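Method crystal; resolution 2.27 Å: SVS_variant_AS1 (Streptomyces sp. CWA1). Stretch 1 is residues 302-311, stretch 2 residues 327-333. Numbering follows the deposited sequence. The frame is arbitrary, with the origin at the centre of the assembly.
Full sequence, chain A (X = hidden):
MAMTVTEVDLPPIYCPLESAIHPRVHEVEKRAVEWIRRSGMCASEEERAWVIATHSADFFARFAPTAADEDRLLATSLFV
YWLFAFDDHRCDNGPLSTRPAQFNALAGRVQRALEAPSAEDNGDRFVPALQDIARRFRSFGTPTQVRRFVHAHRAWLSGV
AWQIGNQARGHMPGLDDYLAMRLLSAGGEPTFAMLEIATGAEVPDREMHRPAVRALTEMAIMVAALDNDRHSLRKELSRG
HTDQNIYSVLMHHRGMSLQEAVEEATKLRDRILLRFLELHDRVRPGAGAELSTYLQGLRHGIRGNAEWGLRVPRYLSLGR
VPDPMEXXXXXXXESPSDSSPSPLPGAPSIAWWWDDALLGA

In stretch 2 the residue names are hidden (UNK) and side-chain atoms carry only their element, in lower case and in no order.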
ATOM      1  N   ILE A 302      10.840  13.734 -14.128  1.00 26.35           N
ATOM      2  CA  ILE A 302      11.370  12.851 -15.205  1.00 26.73           C
ATOM      3  C   ILE A 302      12.716  13.424 -15.661  1.00 28.80           C
ATOM      4  O   ILE A 302      13.712  12.709 -15.617  1.00 29.30           O
ATOM      5  CB  ILE A 302      10.400  12.714 -16.388  1.00 26.07           C
ATOM      6  CG1 ILE A 302       9.104  11.998 -16.005  1.00 25.05           C
ATOM      7  CG2 ILE A 302      11.080  12.029 -17.570  1.00 25.91           C
ATOM      8  CD1 ILE A 302       8.021  12.097 -17.060  1.00 22.22           C
ATOM      9  N   ARG A 303      12.720  14.686 -16.072  1.00 30.71           N
ATOM     10  CA  ARG A 303      13.931  15.417 -16.535  1.00 29.63           C
ATOM     11  C   ARG A 303      14.999  15.456 -15.439  1.00 26.12           C
ATOM     12  O   ARG A 303      16.172  15.151 -15.728  1.00 25.93           O
ATOM     13  CB  ARG A 303      13.568  16.855 -16.917  1.00 31.58           C
ATOM     14  CG  ARG A 303      14.739  17.679 -17.440  1.00 32.48           C
ATOM     15  CD  ARG A 303      15.606  16.958 -18.460  1.00 31.36           C
ATOM     16  NE  ARG A 303      16.654  17.885 -18.812  1.00 34.59           N
ATOM     17  CZ  ARG A 303      16.876  18.371 -20.030  1.00 36.88           C
ATOM     18  NH1 ARG A 303      16.182  17.951 -21.078  1.00 41.91           N
ATOM     19  NH2 ARG A 303      17.836  19.256 -20.202  1.00 38.52           N
ATOM     20  N   GLY A 304      14.619  15.845 -14.232  1.00 26.26           N
ATOM     21  CA  GLY A 304      15.548  15.964 -13.090  1.00 27.43           C
ATOM     22  C   GLY A 304      16.171  14.626 -12.737  1.00 31.43           C
ATOM     23  O   GLY A 304      17.409  14.560 -12.513  1.00 33.25           O
ATOM     24  N   ASN A 305      15.361  13.571 -12.648  1.00 30.14           N
ATOM     25  CA  ASN A 305      15.892  12.198 -12.498  1.00 27.67           C
ATOM     26  C   ASN A 305      16.945  11.911 -13.573  1.00 28.18           C
ATOM     27  O   ASN A 305      18.062  11.443 -13.225  1.00 28.78           O
ATOM     28  CB  ASN A 305      14.790  11.163 -12.590  1.00 28.54           C
ATOM     29  CG  ASN A 305      15.350   9.776 -12.421  1.00 26.89           C
ATOM     30  OD1 ASN A 305      15.656   9.389 -11.299  1.00 25.57           O
ATOM     31  ND2 ASN A 305      15.502   9.061 -13.523  1.00 25.00           N
ATOM     32  N   ALA A 306      16.640  12.158 -14.838  1.00 28.36           N
ATOM     33  CA  ALA A 306      17.586  11.858 -15.946  1.00 31.29           C
ATOM     34  C   ALA A 306      18.857  12.708 -15.798  1.00 32.37           C
ATOM     35  O   ALA A 306      19.977  12.170 -15.921  1.00 38.26           O
ATOM     36  CB  ALA A 306      16.917  12.073 -17.273  1.00 29.25           C
ATOM     37  N   GLU A 307      18.692  13.991 -15.493  1.00 32.50           N
ATOM     38  CA  GLU A 307      19.790  14.996 -15.511  1.00 36.05           C
ATOM     39  C   GLU A 307      20.682  14.737 -14.296  1.00 33.92           C
ATOM     40  O   GLU A 307      21.898  14.632 -14.467  1.00 34.93           O
ATOM     41  CB  GLU A 307      19.231  16.434 -15.538  1.00 36.00           C
ATOM     42  CG  GLU A 307      20.248  17.457 -15.980  1.00 37.30           C
ATOM     43  CD  GLU A 307      19.724  18.823 -16.391  1.00 41.80           C
ATOM     44  OE1 GLU A 307      18.825  18.887 -17.268  1.00 44.69           O
ATOM     45  OE2 GLU A 307      20.242  19.831 -15.857  1.00 44.25           O
ATOM     46  N   TRP A 308      20.100  14.622 -13.105  1.00 36.16           N
ATOM     47  CA  TRP A 308      20.861  14.293 -11.865  1.00 39.85           C
ATOM     48  C   TRP A 308      21.693  13.023 -12.108  1.00 38.34           C
ATOM     49  O   TRP A 308      22.867  13.021 -11.716  1.00 37.94           O
ATOM     50  CB  TRP A 308      19.931  14.167 -10.649  1.00 40.35           C
ATOM     51  CG  TRP A 308      20.548  13.508  -9.457  1.00 38.30           C
ATOM     52  CD1 TRP A 308      21.112  14.109  -8.373  1.00 37.26           C
ATOM     53  CD2 TRP A 308      20.656  12.095  -9.239  1.00 36.86           C
ATOM     54  NE1 TRP A 308      21.558  13.164  -7.494  1.00 33.15           N
ATOM     55  CE2 TRP A 308      21.279  11.919  -7.990  1.00 37.31           C
ATOM     56  CE3 TRP A 308      20.266  10.966  -9.966  1.00 40.43           C
ATOM     57  CZ2 TRP A 308      21.545  10.648  -7.463  1.00 41.03           C
ATOM     58  CZ3 TRP A 308      20.516   9.712  -9.439  1.00 44.38           C
ATOM     59  CH2 TRP A 308      21.166   9.557  -8.212  1.00 40.24           C
ATOM     60  N   GLY A 309      21.113  12.013 -12.766  1.00 38.60           N
ATOM     61  CA  GLY A 309      21.802  10.793 -13.233  1.00 41.09           C
ATOM     62  C   GLY A 309      23.098  11.074 -13.992  1.00 44.21           C
ATOM     63  O   GLY A 309      24.113  10.447 -13.660  1.00 47.37           O
ATOM     64  N   LEU A 310      23.093  11.990 -14.965  1.00 45.63           N
ATOM     65  CA  LEU A 310      24.287  12.288 -15.806  1.00 48.70           C
ATOM     66  C   LEU A 310      25.313  13.208 -15.100  1.00 54.25           C
ATOM     67  O   LEU A 310      26.342  13.480 -15.739  1.00 63.65           O
ATOM     68  CB  LEU A 310      23.810  12.925 -17.111  1.00 45.95           C
ATOM     69  CG  LEU A 310      22.859  12.099 -17.974  1.00 44.31           C
ATOM     70  CD1 LEU A 310      22.212  12.990 -19.016  1.00 42.62           C
ATOM     71  CD2 LEU A 310      23.572  10.928 -18.636  1.00 43.47           C
ATOM     72  N   ARG A 311      25.084  13.647 -13.849  1.00 58.90           N
ATOM     73  CA  ARG A 311      26.009  14.498 -13.034  1.00 62.08           C
ATOM     74  C   ARG A 311      26.235  13.898 -11.629  1.00 61.34           C
ATOM     75  O   ARG A 311      26.956  12.873 -11.501  1.00 67.40           O
ATOM     76  CB  ARG A 311      25.423  15.908 -12.851  1.00 64.03           C
ATOM     77  CG  ARG A 311      24.768  16.522 -14.085  1.00 58.26           C
ATOM     78  CD  ARG A 311      24.103  17.858 -13.780  1.00 62.63           C
ATOM     79  NE  ARG A 311      23.594  18.575 -14.953  1.00 68.50           N
ATOM     80  CZ  ARG A 311      24.329  19.299 -15.813  1.00 76.09           C
ATOM     81  NH1 ARG A 311      25.639  19.417 -15.664  1.00 76.73           N
ATOM     82  NH2 ARG A 311      23.748  19.897 -16.841  1.00 74.50           N
ATOM     83  N   UNK A 327      28.064  20.979 -13.995  1.00101.17           N
ATOM     84  CA  UNK A 327      28.765  22.089 -14.698  1.00107.17           C
ATOM     85  C   UNK A 327      28.676  21.866 -16.219  1.00109.94           C
ATOM     86  O   UNK A 327      27.989  22.673 -16.891  1.00 99.60           O
ATOM     87  o   UNK A 327      31.030  24.448 -14.154  1.00109.11           O
ATOM     88  c   UNK A 327      31.013  23.366 -14.781  1.00111.92           C
ATOM     89  c   UNK A 327      30.211  22.211 -14.194  1.00114.57           C
ATOM     90  o   UNK A 327      31.643  23.165 -15.844  1.00107.59           O
ATOM     91  N   UNK A 328      29.311  20.790 -16.715  1.00114.60           N
ATOM     92  CA  UNK A 328      29.584  20.474 -18.144  1.00105.72           C
ATOM     93  C   UNK A 328      28.302  20.472 -18.984  1.00 96.07           C
ATOM     94  O   UNK A 328      27.227  20.111 -18.500  1.00 82.14           O
ATOM     95  c   UNK A 328      30.300  19.141 -18.238  1.00100.56           C
ATOM     96  N   UNK A 329      28.372  20.892 -20.273  1.00 93.85           N
ATOM     97  CA  UNK A 329      27.256  20.705 -21.203  1.00 85.49           C
ATOM     98  C   UNK A 329      26.871  19.220 -21.324  1.00 75.51           C
ATOM     99  O   UNK A 329      27.758  18.393 -21.478  1.00 70.95           O
ATOM    100  c   UNK A 329      28.942  22.140 -22.203  1.00 87.45           C
ATOM    101  c   UNK A 329      29.507  21.594 -20.903  1.00 93.40           C
ATOM    102  c   UNK A 329      27.758  21.249 -22.557  1.00 85.94           C
ATOM    103  N   UNK A 330      25.571  18.928 -21.191  1.00 66.89           N
ATOM    104  CA  UNK A 330      24.948  17.610 -21.486  1.00 58.26           C
ATOM    105  C   UNK A 330      24.402  17.631 -22.917  1.00 57.20           C
ATOM    106  O   UNK A 330      23.875  18.693 -23.345  1.00 58.66           O
ATOM    107  c   UNK A 330      24.198  17.253 -19.023  1.00 56.45           C
ATOM    108  c   UNK A 330      23.811  17.339 -20.497  1.00 54.93           C
ATOM    109  c   UNK A 330      22.958  17.055 -18.172  1.00 55.19           C
ATOM    110  c   UNK A 330      25.215  16.144 -18.767  1.00 55.36           C
ATOM    111  N   UNK A 331      24.520  16.501 -23.619  1.00 54.60           N
ATOM    112  CA  UNK A 331      23.844  16.222 -24.916  1.00 60.43           C
ATOM    113  C   UNK A 331      22.574  15.399 -24.643  1.00 49.55           C
ATOM    114  O   UNK A 331      22.630  14.423 -23.885  1.00 45.90           O
ATOM    115  o   UNK A 331      25.368  14.387 -25.309  1.00 69.23           O
ATOM    116  c   UNK A 331      25.906  16.481 -26.377  1.00 72.83           C
ATOM    117  c   UNK A 331      24.800  15.552 -25.915  1.00 69.10           C
ATOM    118  N   UNK A 332      21.471  15.804 -25.255  1.00 46.61           N
ATOM    119  CA  UNK A 332      20.189  15.060 -25.299  1.00 45.66           C
ATOM    120  C   UNK A 332      19.850  14.657 -26.732  1.00 46.42           C
ATOM    121  O   UNK A 332      20.176  15.437 -27.634  1.00 42.69           O
ATOM    122  c   UNK A 332      19.587  16.232 -19.744  1.00 37.35           C
ATOM    123  c   UNK A 332      19.162  15.747 -22.115  1.00 37.27           C
ATOM    124  c   UNK A 332      18.950  15.049 -19.431  1.00 34.50           C
ATOM    125  c   UNK A 332      18.418  14.228 -20.427  1.00 33.74           C
ATOM    126  c   UNK A 332      19.688  16.567 -21.096  1.00 37.72           C
ATOM    127  c   UNK A 332      20.097  17.566 -23.055  1.00 39.46           C
ATOM    128  c   UNK A 332      19.087  15.935 -24.724  1.00 43.13           C
ATOM    129  c   UNK A 332      18.502  14.566 -21.758  1.00 34.26           C
ATOM    130  c   UNK A 332      19.435  16.416 -23.358  1.00 41.43           C
ATOM    131  n   UNK A 332      20.258  17.656 -21.702  1.00 43.34           N
ATOM    132  N   UNK A 333      19.153  13.520 -26.896  1.00 46.15           N
ATOM    133  CA  UNK A 333      18.524  13.080 -28.165  1.00 44.83           C
ATOM    134  C   UNK A 333      17.420  14.072 -28.509  1.00 44.06           C
ATOM    135  O   UNK A 333      16.633  14.389 -27.607  1.00 46.42           O
ATOM    136  c   UNK A 333      17.962  11.680 -28.053  1.00 41.71           C
TER

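Position 327 carries two side-chain carbons, the second bearing two oxygens, so it ends in a carboxylate: Asp 327. Its CA-to-CB bond points away from the helix, and no atom of the side chain comes within 5 Å of stretch 1. What faces the helix is backbone: the N of Asp 327 lies 3.3 Å from NH1 of Arg 311.

Position 328 has a single side-chain carbon, directed sideways and touching nothing on stretch 1. That is Ala 328, and again the main chain does the work. The carbonyl O of Ala 328 accepts a weak hydrogen bond from NH1 of Arg 311 at 3.3 Å, meeting the guanidinium at its edge, near the plane where the N-H bonds lie.

At 329 three carbons close a ring onto the backbone nitrogen, which only Pro 329 does. Its CA-to-CB bond points away, and the ring makes no contact with the helix.

Position 330 holds four carbons, forked at the second, and its CA-to-CB bond points toward the helix. One tip of the fork lies 3.5 Å from CG of Glu 307 and 3.2 Å from NH2 of Arg 311; the other is 3.9 Å from CB of Leu 310. A fork one carbon beyond CB, with no polar atom, makes this Leu 330, with chi1 m and chi2 t. Its CD1 covers one face of the Arg 311 guanidinium, leaving the edge of that group free to meet the carbonyl of Ala 328.

Position 331 has one carbon carrying an oxygen and a second carbon, a beta-branched hydroxyl side chain: Thr 331. Its CA-to-CB bond points away, continuing the alternation seen from 329 to 332.

At 332 one carbon leads into fused five- and six-membered rings holding eight carbons and one nitrogen. The rings reach Arg 303, Ala 306, Glu 307 and Leu 310; they form an indole, so the residue is Trp 332. The Arg 303 guanidinium lies flat on it, centres 3.8 Å apart and planes at 19°, with CZ of Arg 303 3.8 Å from the centroid of the six-membered ring of Trp 332, a cation-pi contact. NH2 of Arg 303 and NE1 of Trp 332 approach to 3.3 Å, but both are donors, so stacking accounts for the closeness. CB of Ala 306 packs at the ring edge, 4.1 Å from CZ3 of Trp 332. CD1 of Leu 310 sits 3.9 Å from CH2 of Trp 332.

Position 333 has one carbon and lies out of reach of the helix: Ala 333.

The rule is economical: an extended strip without regular secondary structure, alternating in direction from 329 to 332, offers Leu 330 and Trp 332, while stretch 1 supplies Ala 306 and Leu 310 as apolar surface, the Arg 303 guanidinium as a flat partner for the indole, and the Arg 311 guanidinium with one face under CD1 of Leu 330. Glu 307 steadies Arg 303, since OE1 of Glu 307 takes a hydrogen bond from NE of Arg 303 at 2.8 Å within a salt bridge. The charge of Arg 303 is thus paired within stretch 1, while the strip contributes an indole face, a leucine methyl and a backbone carbonyl.

Stretch 2 (327-333) DAPLTWA
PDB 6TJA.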